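PDB 5LQ6: virulence protein vsdE from Salmonella enterica, which acts as a cysteine hydrolase effector that suppresses immune responses and contributes to bacterial virulence. Local coordinates for residues Arg34-Glu42 with His89-Lys97; Cys76-Ile87 with Ser163-Val171. The protein carries 4 engineered substitutions. All coordinates share one frame; numbering follows the deposited sequence. Where two conformers were deposited one is given.

Contact 1: Arg34-Glu42 with His89-Lys97; sequences RIKDALSIE and HRQDILSSK. Engineered in segment 34-42: Ser40 (natural residue Cys).
The Lys97 side chain, extended beyond CG, slants across the backbone between Ala38 and Ser40. With CG set between the backbone N and the carbonyl carbon (chi1 66°), the side chain is sent over Ala38 and Ser40. Lys97 CB is 4.0 Å from Ala38 O and Lys97 CG only 3.4 Å from that same oxygen. Next, Lys97 CD comes within 3.2 Å of Ser40 OG, the hydroxyl of an engineered serine that replaces the natural cysteine. Lys97 CE stays beside this hydroxyl and also lies 3.8 Å from Asp37 O. At the tip, NZ is still close to Ser40 OG, but at too poor an angle for a hydrogen bond. Beneath this side chain, 39-41 and 94-96 form a two-stranded antiparallel sheet, strand 39-41 starting directly at the end of helix 29-38. Lys97 N donates to Ala38 O (2.7 Å, 170° at the hydrogen), and Ser40 and Ser95 exchange bonds in both directions as the hydrogen-bonded pair. On the sheet face carrying Leu39 and Ser96, Ile41 and Leu94 lie side by side, Ile41 CG1 3.8 Å from Leu94 CD2. Farther along, Glu42 N donates to Ile93 O, while Glu42 OE1 turns to Tyr64 OH.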
ATOM      1  N   ARG A  34       4.480   9.663 -15.874  1.00 27.19           N
ATOM      2  CA  ARG A  34       4.794   8.256 -15.591  1.00 30.31           C
ATOM      3  C   ARG A  34       3.620   7.566 -14.900  1.00 29.33           C
ATOM      4  O   ARG A  34       3.235   6.431 -15.254  1.00 28.35           O
ATOM      5  CB  ARG A  34       6.057   8.118 -14.763  1.00 33.17           C
ATOM      6  CG  ARG A  34       7.326   8.368 -15.555  1.00 38.53           C
ATOM      7  CD  ARG A  34       8.560   8.201 -14.668  1.00 43.65           C
ATOM      8  NE  ARG A  34       8.783   9.338 -13.756  1.00 52.69           N
ATOM      9  CZ  ARG A  34       9.669  10.328 -13.946  1.00 57.96           C
ATOM     10  NH1 ARG A  34      10.450  10.354 -15.026  1.00 59.95           N
ATOM     11  NH2 ARG A  34       9.777  11.307 -13.049  1.00 59.24           N
ATOM     12  N   ILE A  35       2.991   8.273 -13.958  1.00 26.25           N
ATOM     13  CA  ILE A  35       1.812   7.719 -13.317  1.00 23.94           C
ATOM     14  C   ILE A  35       0.663   7.515 -14.290  1.00 23.90           C
ATOM     15  O   ILE A  35       0.025   6.439 -14.303  1.00 24.28           O
ATOM     16  CB  ILE A  35       1.358   8.550 -12.089  1.00 22.21           C
ATOM     17  CG1 ILE A  35       2.458   8.542 -11.021  1.00 22.40           C
ATOM     18  CG2 ILE A  35       0.047   8.016 -11.531  1.00 20.37           C
ATOM     19  CD1 ILE A  35       2.349   9.662 -10.013  1.00 21.89           C
ATOM     20  N   LYS A  36       0.365   8.526 -15.110  1.00 22.79           N
ATOM     21  CA  LYS A  36      -0.726   8.460 -16.083  1.00 26.68           C
ATOM     22  C   LYS A  36      -0.525   7.323 -17.074  1.00 26.84           C
ATOM     23  O   LYS A  36      -1.491   6.659 -17.451  1.00 29.46           O
ATOM     24  CB  LYS A  36      -0.799   9.773 -16.860  1.00 29.09           C
ATOM     25  CG  LYS A  36      -1.827   9.761 -17.968  1.00 35.11           C
ATOM     26  CD  LYS A  36      -2.251  11.172 -18.374  1.00 40.07           C
ATOM     27  CE  LYS A  36      -3.260  11.106 -19.503  1.00 45.44           C
ATOM     28  NZ  LYS A  36      -4.553  10.436 -19.136  1.00 47.10           N
ATOM     29  N   ASP A  37       0.704   7.142 -17.503  1.00 25.01           N
ATOM     30  CA  ASP A  37       1.032   6.073 -18.435  1.00 31.45           C
ATOM     31  C   ASP A  37       0.796   4.682 -17.833  1.00 30.98           C
ATOM     32  O   ASP A  37       0.359   3.751 -18.531  1.00 31.97           O
ATOM     33  CB  ASP A  37       2.491   6.199 -18.893  1.00 33.14           C
ATOM     34  CG  ASP A  37       2.713   7.402 -19.846  1.00 35.48           C
ATOM     35  OD1 ASP A  37       1.741   7.874 -20.495  1.00 37.82           O
ATOM     36  OD2 ASP A  37       3.873   7.885 -19.883  1.00 38.29           O
ATOM     37  N   ALA A  38       1.131   4.546 -16.548  1.00 28.69           N
ATOM     38  CA  ALA A  38       1.057   3.249 -15.891  1.00 26.08           C
ATOM     39  C   ALA A  38      -0.338   2.912 -15.415  1.00 25.07           C
ATOM     40  O   ALA A  38      -0.699   1.755 -15.326  1.00 28.11           O
ATOM     41  CB  ALA A  38       2.019   3.182 -14.738  1.00 25.11           C
ATOM     42  N   LEU A  39      -1.114   3.894 -15.046  1.00 22.41           N
ATOM     43  CA  LEU A  39      -2.348   3.617 -14.312  1.00 23.07           C
ATOM     44  C   LEU A  39      -3.479   3.228 -15.216  1.00 25.12           C
ATOM     45  O   LEU A  39      -3.684   3.878 -16.250  1.00 29.18           O
ATOM     46  CB  LEU A  39      -2.723   4.840 -13.488  1.00 23.21           C
ATOM     47  CG  LEU A  39      -3.876   4.748 -12.530  1.00 23.25           C
ATOM     48  CD1 LEU A  39      -3.484   3.790 -11.447  1.00 20.10           C
ATOM     49  CD2 LEU A  39      -4.141   6.089 -11.918  1.00 23.86           C
ATOM     50  N   SER A  40      -4.171   2.132 -14.897  1.00 23.98           N
ATOM     51  CA  SER A  40      -5.425   1.722 -15.516  1.00 27.18           C
ATOM     52  C   SER A  40      -6.602   1.804 -14.544  1.00 27.36           C
ATOM     53  O   SER A  40      -6.502   1.401 -13.362  1.00 21.82           O
ATOM     54  CB  SER A  40      -5.330   0.265 -15.973  1.00 31.35           C
ATOM     55  OG  SER A  40      -4.402   0.151 -16.993  1.00 38.25           O
ATOM     56  N   ILE A  41      -7.747   2.218 -15.060  1.00 24.71           N
ATOM     57  CA  ILE A  41      -8.975   2.302 -14.330  1.00 27.74           C
ATOM     58  C   ILE A  41      -9.977   1.416 -15.020  1.00 33.77           C
ATOM     59  O   ILE A  41     -10.308   1.631 -16.202  1.00 30.57           O
ATOM     60  CB  ILE A  41      -9.482   3.752 -14.268  1.00 28.30           C
ATOM     61  CG1 ILE A  41      -8.361   4.672 -13.748  1.00 28.14           C
ATOM     62  CG2 ILE A  41     -10.758   3.845 -13.452  1.00 31.32           C
ATOM     63  CD1 ILE A  41      -8.759   6.139 -13.577  1.00 33.00           C
ATOM     64  N   GLU A  42     -10.441   0.394 -14.317  1.00 31.47           N
ATOM     65  CA  GLU A  42     -11.497  -0.457 -14.823  1.00 38.07           C
ATOM     66  C   GLU A  42     -12.828   0.063 -14.302  1.00 43.41           C
ATOM     67  O   GLU A  42     -13.035   0.049 -13.077  1.00 45.40           O
ATOM     68  CB  GLU A  42     -11.244  -1.875 -14.361  1.00 37.75           C
ATOM     69  CG  GLU A  42     -12.139  -2.931 -14.995  1.00 41.72           C
ATOM     70  CD  GLU A  42     -11.344  -4.091 -15.583  1.00 47.64           C
ATOM     71  OE1 GLU A  42     -10.389  -4.615 -14.941  1.00 39.76           O
ATOM     72  OE2 GLU A  42     -11.658  -4.474 -16.726  1.00 52.33           O
ATOM     73  N   HIS A  89     -12.425   0.340  -1.603  1.00 15.62           N
ATOM     74  CA  HIS A  89     -13.680   0.302  -2.392  1.00 18.40           C
ATOM     75  C   HIS A  89     -14.193  -1.088  -2.571  1.00 20.88           C
ATOM     76  O   HIS A  89     -15.247  -1.282  -3.197  1.00 22.94           O
ATOM     77  CB  HIS A  89     -13.392   1.008  -3.727  1.00 19.82           C
ATOM     78  CG  HIS A  89     -13.233   2.480  -3.578  1.00 20.24           C
ATOM     79  ND1 HIS A  89     -14.291   3.325  -3.291  1.00 27.07           N
ATOM     80  CD2 HIS A  89     -12.126   3.263  -3.580  1.00 21.90           C
ATOM     81  CE1 HIS A  89     -13.839   4.565  -3.154  1.00 25.17           C
ATOM     82  NE2 HIS A  89     -12.533   4.559  -3.338  1.00 23.24           N
ATOM     83  N   ARG A  90     -13.498  -2.075  -2.023  1.00 18.63           N
ATOM     84  CA  ARG A  90     -13.839  -3.478  -2.190  1.00 19.58           C
ATOM     85  C   ARG A  90     -14.050  -3.841  -3.635  1.00 21.32           C
ATOM     86  O   ARG A  90     -14.960  -4.614  -3.991  1.00 21.32           O
ATOM     87  CB  ARG A  90     -15.069  -3.855  -1.320  1.00 18.83           C
ATOM     88  CG  ARG A  90     -14.839  -3.783   0.166  1.00 19.85           C
ATOM     89  CD  ARG A  90     -13.759  -4.784   0.595  1.00 22.59           C
ATOM     90  NE  ARG A  90     -13.738  -5.039   2.017  1.00 24.64           N
ATOM     91  CZ  ARG A  90     -12.999  -4.393   2.910  1.00 27.50           C
ATOM     92  NH1 ARG A  90     -12.202  -3.387   2.547  1.00 25.71           N
ATOM     93  NH2 ARG A  90     -13.046  -4.743   4.198  1.00 28.89           N
ATOM     94  N   GLN A  91     -13.178  -3.338  -4.498  1.00 20.70           N
ATOM     95  CA  GLN A  91     -13.298  -3.580  -5.908  1.00 20.77           C
ATOM     96  C   GLN A  91     -11.984  -3.470  -6.613  1.00 20.15           C
ATOM     97  O   GLN A  91     -11.175  -2.609  -6.264  1.00 19.74           O
ATOM     98  CB  GLN A  91     -14.315  -2.585  -6.500  1.00 23.80           C
ATOM     99  CG  GLN A  91     -14.656  -2.861  -7.964  1.00 26.67           C
ATOM    100  CD  GLN A  91     -15.768  -1.937  -8.512  1.00 35.61           C
ATOM    101  OE1 GLN A  91     -16.528  -1.325  -7.741  1.00 38.25           O
ATOM    102  NE2 GLN A  91     -15.865  -1.846  -9.844  1.00 42.80           N
ATOM    103  N   ASP A  92     -11.778  -4.290  -7.643  1.00 19.65           N
ATOM    104  CA  ASP A  92     -10.581  -4.247  -8.460  1.00 18.67           C
ATOM    105  C   ASP A  92     -10.701  -3.142  -9.500  1.00 20.92           C
ATOM    106  O   ASP A  92     -11.218  -3.372 -10.585  1.00 22.22           O
ATOM    107  CB  ASP A  92     -10.261  -5.579  -9.150  1.00 19.31           C
ATOM    108  CG  ASP A  92      -9.777  -6.644  -8.194  1.00 21.34           C
ATOM    109  OD1 ASP A  92      -9.098  -6.324  -7.187  1.00 22.69           O
ATOM    110  OD2 ASP A  92     -10.042  -7.847  -8.436  1.00 25.97           O
ATOM    111  N   ILE A  93     -10.266  -1.941  -9.165  1.00 17.80           N
ATOM    112  CA  ILE A  93     -10.445  -0.718 -10.034  1.00 19.57           C
ATOM    113  C   ILE A  93      -9.162  -0.254 -10.628  1.00 21.54           C
ATOM    114  O   ILE A  93      -9.030  -0.130 -11.833  1.00 19.25           O
ATOM    115  CB  ILE A  93     -11.138   0.402  -9.273  1.00 19.01           C
ATOM    116  CG1 ILE A  93     -12.519  -0.037  -8.814  1.00 20.77           C
ATOM    117  CG2 ILE A  93     -11.187   1.697 -10.117  1.00 19.04           C
ATOM    118  CD1 ILE A  93     -13.137   0.845  -7.776  1.00 22.14           C
ATOM    119  N   LEU A  94      -8.138   0.009  -9.785  1.00 16.55           N
ATOM    120  CA  LEU A  94      -6.869   0.508 -10.242  1.00 17.45           C
ATOM    121  C   LEU A  94      -5.819  -0.566 -10.400  1.00 17.37           C
ATOM    122  O   LEU A  94      -5.762  -1.502  -9.593  1.00 16.91           O
ATOM    123  CB  LEU A  94      -6.352   1.559  -9.267  1.00 16.19           C
ATOM    124  CG  LEU A  94      -7.236   2.735  -8.918  1.00 17.49           C
ATOM    125  CD1 LEU A  94      -6.481   3.685  -8.007  1.00 18.18           C
ATOM    126  CD2 LEU A  94      -7.657   3.502 -10.175  1.00 19.63           C
ATOM    127  N   SER A  95      -4.979  -0.449 -11.420  1.00 17.26           N
ATOM    128  CA  SER A  95      -3.868  -1.338 -11.617  1.00 18.25           C
ATOM    129  C   SER A  95      -2.758  -0.615 -12.344  1.00 18.66           C
ATOM    130  O   SER A  95      -2.988   0.475 -12.890  1.00 20.21           O
ATOM    131  CB  SER A  95      -4.288  -2.615 -12.343  1.00 18.95           C
ATOM    132  OG  SER A  95      -4.736  -2.336 -13.664  1.00 21.15           O
ATOM    133  N   SER A  96      -1.561  -1.175 -12.303  1.00 21.07           N
ATOM    134  CA  SER A  96      -0.447  -0.663 -13.027  1.00 25.73           C
ATOM    135  C   SER A  96      -0.201  -1.554 -14.258  1.00 33.26           C
ATOM    136  O   SER A  96      -0.216  -2.796 -14.169  1.00 33.21           O
ATOM    137  CB  SER A  96       0.787  -0.594 -12.162  1.00 29.47           C
ATOM    138  OG  SER A  96       1.893  -0.190 -12.952  1.00 33.13           O
ATOM    139  N   LYS A  97      -0.034  -0.909 -15.408  1.00 35.92           N
ATOM    140  CA  LYS A  97       0.379  -1.608 -16.639  1.00 46.76           C
ATOM    141  C   LYS A  97       1.733  -1.096 -17.084  1.00 45.74           C
ATOM    142  O   LYS A  97       2.735  -1.355 -16.425  1.00 49.46           O
ATOM    143  CB  LYS A  97      -0.671  -1.440 -17.726  1.00 51.10           C
ATOM    144  CG  LYS A  97      -0.842  -0.020 -18.244  1.00 54.70           C
ATOM    145  CD  LYS A  97      -2.059   0.070 -19.146  1.00 61.51           C
ATOM    146  CE  LYS A  97      -2.583   1.493 -19.270  1.00 63.50           C
ATOM    147  NZ  LYS A  97      -3.794   1.528 -20.151  1.00 67.26           N
TER

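Contact 2: Cys76-Ile87 with Ser163-Val171; sequences CVLLSACLHYNI and SRHDFNAVV. Engineered in segment 163-171: Ser163 (natural residue Cys).
Cys76 and His165 meet obliquely: Cys76 SG lies 3.2 Å from His165 ND1, 66° off the ring normal. The sulfur's position between the backbone N and the carbonyl carbon (chi1 64°) also brings SG to Asp166, whose backbone N-H points almost straight at it (3.4 Å). On its far side, His165 NE2 bonds to Asp185 OD2, and Tyr155 stacks on the ring. Cys76, His165 and Asp185 have the geometry of a Cys-His-Asp catalytic triad, consistent with a cysteine hydrolase of the papain-like clan CA, in which the cysteine heads a helix packed against a sheet. Alongside, Val77 CG2 sits over one face of the Arg164 guanidinium, offset toward its rim, and 4.0 Å from Asp166 OD2. Arg164 holds Asp166 OD1 by a salt bridge with weak, bent hydrogen bonds, and Ser151 OG also bonds it; Arg212 and a water donating also to Val77 O reach OD2. Further down the helix, the Asn168 amide lies nearly in plane with its acceptor, ND2 giving a straight bond to Ser80 O (3.0 Å, 172°). Leu83 lies slantwise to this amide, its CD2 3.7 Å from Asn168 CG; a second water joins Asn168 ND2 to His84 ND1, and His84 NE2 takes the Tyr214 backbone N-H. Ile87 and Val170 point past one another, Ile87 CD1 3.7 Å from Val170 CG2. Strand 163-172 is flanked by 147-157 and 180-184; helix 76-89, nearly parallel to it, also packs on helix 108-116 through Ala81 and Tyr85 and helix 55-65 through Leu83 and Asn86.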
ATOM      1  N   CYS A  76       6.647   0.221  -6.695  1.00 14.00           N
ATOM      2  CA  CYS A  76       6.009  -0.229  -5.454  1.00 14.07           C
ATOM      3  C   CYS A  76       5.130   0.835  -4.804  1.00 14.13           C
ATOM      4  O   CYS A  76       4.097   0.509  -4.169  1.00 12.69           O
ATOM      5  CB  CYS A  76       7.031  -0.694  -4.452  1.00 13.97           C
ATOM      6  SG  CYS A  76       8.192   0.523  -3.843  1.00 17.64           S
ATOM      7  N   VAL A  77       5.463   2.113  -4.979  1.00 13.49           N
ATOM      8  CA  VAL A  77       4.657   3.193  -4.393  1.00 12.53           C
ATOM      9  C   VAL A  77       3.319   3.248  -5.124  1.00 12.36           C
ATOM     10  O   VAL A  77       2.244   3.325  -4.514  1.00 12.63           O
ATOM     11  CB  VAL A  77       5.373   4.519  -4.462  1.00 14.50           C
ATOM     12  CG1 VAL A  77       4.461   5.653  -4.025  1.00 15.81           C
ATOM     13  CG2 VAL A  77       6.638   4.453  -3.640  1.00 15.59           C
ATOM     14  N   LEU A  78       3.358   3.164  -6.454  1.00 13.28           N
ATOM     15  CA  LEU A  78       2.101   3.159  -7.184  1.00 13.76           C
ATOM     16  C   LEU A  78       1.257   1.931  -6.943  1.00 12.12           C
ATOM     17  O   LEU A  78       0.033   2.022  -6.710  1.00 12.84           O
ATOM     18  CB  LEU A  78       2.360   3.337  -8.714  1.00 15.58           C
ATOM     19  CG  LEU A  78       1.107   3.461  -9.589  1.00 18.01           C
ATOM     20  CD1 LEU A  78       0.151   4.590  -9.210  1.00 19.00           C
ATOM     21  CD2 LEU A  78       1.545   3.600 -11.035  1.00 20.27           C
ATOM     22  N   LEU A  79       1.918   0.775  -6.966  1.00 12.79           N
ATOM     23  CA  LEU A  79       1.219  -0.486  -6.726  1.00 12.24           C
ATOM     24  C   LEU A  79       0.504  -0.503  -5.389  1.00 12.07           C
ATOM     25  O   LEU A  79      -0.633  -0.913  -5.263  1.00 13.51           O
ATOM     26  CB  LEU A  79       2.148  -1.676  -6.827  1.00 13.16           C
ATOM     27  CG  LEU A  79       2.705  -2.038  -8.215  1.00 15.48           C
ATOM     28  CD1 LEU A  79       3.773  -3.053  -8.059  1.00 17.31           C
ATOM     29  CD2 LEU A  79       1.530  -2.551  -9.035  1.00 18.23           C
ATOM     30  N   SER A  80       1.222  -0.076  -4.351  1.00 11.89           N
ATOM     31  CA  SER A  80       0.654  -0.128  -3.013  0.74 11.64           C
ATOM     32  C   SER A  80      -0.511   0.811  -2.841  1.00 11.99           C
ATOM     33  O   SER A  80      -1.457   0.524  -2.127  1.00 11.00           O
ATOM     34  CB  SER A  80       1.729   0.167  -1.985  0.74 10.73           C
ATOM     35  OG  SER A  80       2.799  -0.754  -2.022  0.74 10.18           O
ATOM     36  N   ALA A  81      -0.447   1.986  -3.498  1.00 12.09           N
ATOM     37  CA  ALA A  81      -1.543   2.934  -3.446  1.00 12.40           C
ATOM     38  C   ALA A  81      -2.764   2.432  -4.214  1.00 12.17           C
ATOM     39  O   ALA A  81      -3.898   2.531  -3.731  1.00 12.89           O
ATOM     40  CB  ALA A  81      -1.066   4.255  -4.016  1.00 13.60           C
ATOM     41  N   CYS A  82      -2.549   1.845  -5.357  1.00 13.32           N
ATOM     42  CA  CYS A  82      -3.601   1.188  -6.146  1.00 14.18           C
ATOM     43  C   CYS A  82      -4.307   0.118  -5.313  1.00 13.38           C
ATOM     44  O   CYS A  82      -5.510   0.038  -5.225  1.00 13.21           O
ATOM     45  CB  CYS A  82      -3.043   0.535  -7.393  1.00 14.23           C
ATOM     46  SG  CYS A  82      -2.622   1.685  -8.723  1.00 18.33           S
ATOM     47  N   LEU A  83      -3.494  -0.740  -4.690  1.00 12.95           N
ATOM     48  CA  LEU A  83      -4.071  -1.809  -3.891  1.00 13.67           C
ATOM     49  C   LEU A  83      -4.851  -1.249  -2.737  1.00 11.77           C
ATOM     50  O   LEU A  83      -5.917  -1.738  -2.387  1.00 12.20           O
ATOM     51  CB  LEU A  83      -2.956  -2.748  -3.411  1.00 12.81           C
ATOM     52  CG  LEU A  83      -3.403  -3.956  -2.608  1.00 13.44           C
ATOM     53  CD1 LEU A  83      -4.440  -4.769  -3.371  1.00 13.70           C
ATOM     54  CD2 LEU A  83      -2.192  -4.820  -2.239  1.00 13.28           C
ATOM     55  N   HIS A  84      -4.309  -0.241  -2.039  1.00 11.59           N
ATOM     56  CA  HIS A  84      -5.027   0.386  -0.938  1.00 11.14           C
ATOM     57  C   HIS A  84      -6.387   0.948  -1.336  1.00 12.29           C
ATOM     58  O   HIS A  84      -7.379   0.826  -0.626  1.00 13.31           O
ATOM     59  CB  HIS A  84      -4.137   1.450  -0.311  1.00 12.68           C
ATOM     60  CG  HIS A  84      -4.649   2.025   0.959  1.00 11.96           C
ATOM     61  ND1 HIS A  84      -4.621   1.335   2.148  1.00 11.71           N
ATOM     62  CD2 HIS A  84      -5.131   3.246   1.262  1.00 12.23           C
ATOM     63  CE1 HIS A  84      -5.134   2.071   3.103  1.00 13.30           C
ATOM     64  NE2 HIS A  84      -5.433   3.253   2.602  1.00 13.61           N
ATOM     65  N   TYR A  85      -6.377   1.628  -2.465  1.00 12.83           N
ATOM     66  CA  TYR A  85      -7.612   2.151  -3.022  1.00 13.17           C
ATOM     67  C   TYR A  85      -8.624   1.048  -3.331  1.00 13.27           C
ATOM     68  O   TYR A  85      -9.794   1.176  -2.978  1.00 14.89           O
ATOM     69  CB  TYR A  85      -7.300   2.949  -4.282  1.00 13.48           C
ATOM     70  CG  TYR A  85      -8.477   3.550  -5.030  1.00 15.26           C
ATOM     71  CD1 TYR A  85      -9.187   2.831  -5.942  1.00 15.92           C
ATOM     72  CD2 TYR A  85      -8.834   4.846  -4.771  1.00 16.01           C
ATOM     73  CE1 TYR A  85     -10.246   3.434  -6.643  1.00 19.44           C
ATOM     74  CE2 TYR A  85      -9.876   5.469  -5.482  1.00 17.83           C
ATOM     75  CZ  TYR A  85     -10.566   4.715  -6.392  1.00 20.64           C
ATOM     76  OH  TYR A  85     -11.659   5.296  -7.105  1.00 23.05           O
ATOM     77  N   ASN A  86      -8.183   0.000  -3.996  1.00 13.43           N
ATOM     78  CA  ASN A  86      -9.054  -1.139  -4.353  1.00 14.98           C
ATOM     79  C   ASN A  86      -9.621  -1.794  -3.083  1.00 15.76           C
ATOM     80  O   ASN A  86     -10.800  -2.124  -2.999  1.00 16.30           O
ATOM     81  CB  ASN A  86      -8.305  -2.164  -5.190  1.00 15.01           C
ATOM     82  CG  ASN A  86      -7.974  -1.655  -6.590  1.00 15.19           C
ATOM     83  OD1 ASN A  86      -8.451  -0.575  -6.970  1.00 15.45           O
ATOM     84  ND2 ASN A  86      -7.137  -2.347  -7.287  1.00 14.92           N
ATOM     85  N   ILE A  87      -8.783  -1.985  -2.061  1.00 13.59           N
ATOM     86  CA  ILE A  87      -9.278  -2.552  -0.842  1.00 15.34           C
ATOM     87  C   ILE A  87     -10.346  -1.664  -0.218  1.00 15.68           C
ATOM     88  O   ILE A  87     -11.412  -2.153   0.207  1.00 16.29           O
ATOM     89  CB  ILE A  87      -8.104  -2.790   0.170  1.00 13.96           C
ATOM     90  CG1 ILE A  87      -7.233  -3.908  -0.320  1.00 15.04           C
ATOM     91  CG2 ILE A  87      -8.637  -3.077   1.584  1.00 14.10           C
ATOM     92  CD1 ILE A  87      -5.872  -3.930   0.354  1.00 16.32           C
ATOM     93  N   SER A 163      16.754   0.232   0.345  1.00 17.19           N
ATOM     94  CA  SER A 163      16.076   1.198  -0.440  1.00 15.98           C
ATOM     95  C   SER A 163      14.660   1.447   0.141  1.00 14.83           C
ATOM     96  O   SER A 163      14.152   0.648   0.906  1.00 15.99           O
ATOM     97  CB  SER A 163      15.947   0.758  -1.902  1.00 22.32           C
ATOM     98  OG  SER A 163      15.624  -0.610  -1.967  1.00 27.55           O
ATOM     99  N   ARG A 164      14.044   2.530  -0.282  1.00 15.83           N
ATOM    100  CA  ARG A 164      12.683   2.846   0.119  1.00 15.56           C
ATOM    101  C   ARG A 164      11.764   1.856  -0.563  1.00 15.94           C
ATOM    102  O   ARG A 164      11.893   1.595  -1.763  1.00 17.05           O
ATOM    103  CB  ARG A 164      12.315   4.245  -0.343  1.00 19.55           C
ATOM    104  CG  ARG A 164      10.800   4.507  -0.369  1.00 27.22           C
ATOM    105  CD  ARG A 164      10.241   5.165   0.837  1.00 36.42           C
ATOM    106  NE  ARG A 164       8.772   5.261   0.732  1.00 38.21           N
ATOM    107  CZ  ARG A 164       8.095   6.116  -0.042  1.00 33.56           C
ATOM    108  NH1 ARG A 164       8.713   6.932  -0.903  1.00 40.31           N
ATOM    109  NH2 ARG A 164       6.782   6.168   0.045  1.00 26.23           N
ATOM    110  N   HIS A 165      10.808   1.332   0.187  1.00 14.90           N
ATOM    111  CA  HIS A 165       9.862   0.390  -0.372  1.00 13.27           C
ATOM    112  C   HIS A 165       8.528   0.563   0.306  1.00 12.94           C
ATOM    113  O   HIS A 165       8.467   0.561   1.538  1.00 13.94           O
ATOM    114  CB  HIS A 165      10.366  -1.008  -0.169  1.00 13.68           C
ATOM    115  CG  HIS A 165       9.544  -2.066  -0.819  1.00 13.60           C
ATOM    116  ND1 HIS A 165       9.192  -2.047  -2.143  1.00 18.62           N
ATOM    117  CD2 HIS A 165       9.028  -3.218  -0.319  1.00 13.97           C
ATOM    118  CE1 HIS A 165       8.519  -3.152  -2.436  1.00 19.40           C
ATOM    119  NE2 HIS A 165       8.399  -3.864  -1.349  1.00 15.41           N
ATOM    120  N   ASP A 166       7.463   0.648  -0.487  1.00 11.29           N
ATOM    121  CA  ASP A 166       6.100   0.627   0.018  1.00 11.73           C
ATOM    122  C   ASP A 166       5.454  -0.723  -0.239  1.00 11.70           C
ATOM    123  O   ASP A 166       5.730  -1.378  -1.214  1.00 12.12           O
ATOM    124  CB  ASP A 166       5.216   1.691  -0.644  1.00 12.61           C
ATOM    125  CG  ASP A 166       5.375   3.094  -0.073  1.00 15.03           C
ATOM    126  OD1 ASP A 166       6.357   3.346   0.642  1.00 16.94           O
ATOM    127  OD2 ASP A 166       4.500   3.933  -0.357  1.00 17.58           O
ATOM    128  N   PHE A 167       4.595  -1.120   0.699  1.00 10.37           N
ATOM    129  CA  PHE A 167       3.811  -2.336   0.619  1.00 10.08           C
ATOM    130  C   PHE A 167       2.551  -2.144   1.468  1.00  9.80           C
ATOM    131  O   PHE A 167       2.255  -1.026   1.877  1.00 10.87           O
ATOM    132  CB  PHE A 167       4.632  -3.580   0.956  1.00 12.25           C
ATOM    133  CG  PHE A 167       5.341  -3.523   2.292  1.00 11.04           C
ATOM    134  CD1 PHE A 167       6.498  -2.806   2.421  1.00 13.55           C
ATOM    135  CD2 PHE A 167       4.815  -4.153   3.416  1.00 11.64           C
ATOM    136  CE1 PHE A 167       7.170  -2.757   3.630  1.00 13.41           C
ATOM    137  CE2 PHE A 167       5.480  -4.091   4.628  1.00 13.66           C
ATOM    138  CZ  PHE A 167       6.633  -3.376   4.734  1.00 13.02           C
ATOM    139  N   ASN A 168       1.796  -3.181   1.682  1.00 10.13           N
ATOM    140  CA  ASN A 168       0.476  -3.078   2.300  1.00 11.15           C
ATOM    141  C   ASN A 168       0.318  -4.002   3.484  1.00 10.42           C
ATOM    142  O   ASN A 168       1.068  -4.954   3.672  1.00 10.82           O
ATOM    143  CB  ASN A 168      -0.650  -3.360   1.286  1.00 11.39           C
ATOM    144  CG  ASN A 168      -0.637  -2.404   0.107  1.00 11.53           C
ATOM    145  OD1 ASN A 168       0.224  -2.475  -0.762  1.00 12.53           O
ATOM    146  ND2 ASN A 168      -1.601  -1.498   0.099  1.00 12.12           N
ATOM    147  N   ALA A 169      -0.647  -3.706   4.343  1.00 10.33           N
ATOM    148  CA  ALA A 169      -0.959  -4.581   5.459  1.00 11.48           C
ATOM    149  C   ALA A 169      -2.487  -4.509   5.658  1.00 12.55           C
ATOM    150  O   ALA A 169      -3.074  -3.415   5.655  1.00 12.45           O
ATOM    151  CB  ALA A 169      -0.239  -4.169   6.705  1.00 13.47           C
ATOM    152  N   VAL A 170      -3.119  -5.669   5.833  1.00 11.74           N
ATOM    153  CA  VAL A 170      -4.537  -5.755   6.096  1.00 13.03           C
ATOM    154  C   VAL A 170      -4.782  -6.703   7.247  1.00 12.49           C
ATOM    155  O   VAL A 170      -4.204  -7.779   7.305  1.00 14.63           O
ATOM    156  CB  VAL A 170      -5.325  -6.206   4.865  1.00 14.77           C
ATOM    157  CG1 VAL A 170      -6.817  -6.387   5.116  1.00 17.73           C
ATOM    158  CG2 VAL A 170      -5.171  -5.224   3.696  1.00 15.84           C
ATOM    159  N   VAL A 171      -5.655  -6.300   8.143  1.00 11.20           N
ATOM    160  CA  VAL A 171      -6.096  -7.189   9.251  1.00 11.35           C
ATOM    161  C   VAL A 171      -7.179  -8.114   8.747  1.00 11.08           C
ATOM    162  O   VAL A 171      -8.200  -7.673   8.168  1.00 13.60           O
ATOM    163  CB  VAL A 171      -6.603  -6.353  10.445  1.00 10.57           C
ATOM    164  CG1 VAL A 171      -7.117  -7.264  11.549  1.00 12.13           C
ATOM    165  CG2 VAL A 171      -5.544  -5.410  10.961  1.00 11.90           C
TER
HETATM  166  O   HOH W   1       2.145   3.907  -1.680  1.00 15.40           O
HETATM  167  O   HOH W   2      -3.718  -1.455   2.283  1.00 12.75           O

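Overall arrangement
Helix 76-89 connects the two contacts, whose centres are 12 Å apart, and leads along the chain into strand 94-96. Contact 2 lies at the middle of the molecule and holds Cys76 and His165 of the probable catalytic triad; contact 1 is a surface feature, its centre about 13 Å from the centre of the chain. Asn86 links them through its side chain and its backbone, with probable hydrogen bonds from Asn86 ND2 to Leu94 O (2.8 Å) and from Gln91 N to the backbone Asn86 O (3.1 Å). Packing adds to this where Leu39 CD1 meets Cys82 SG at 3.5 Å. A bound sodium ion lies about 9 Å from the His165 side chain.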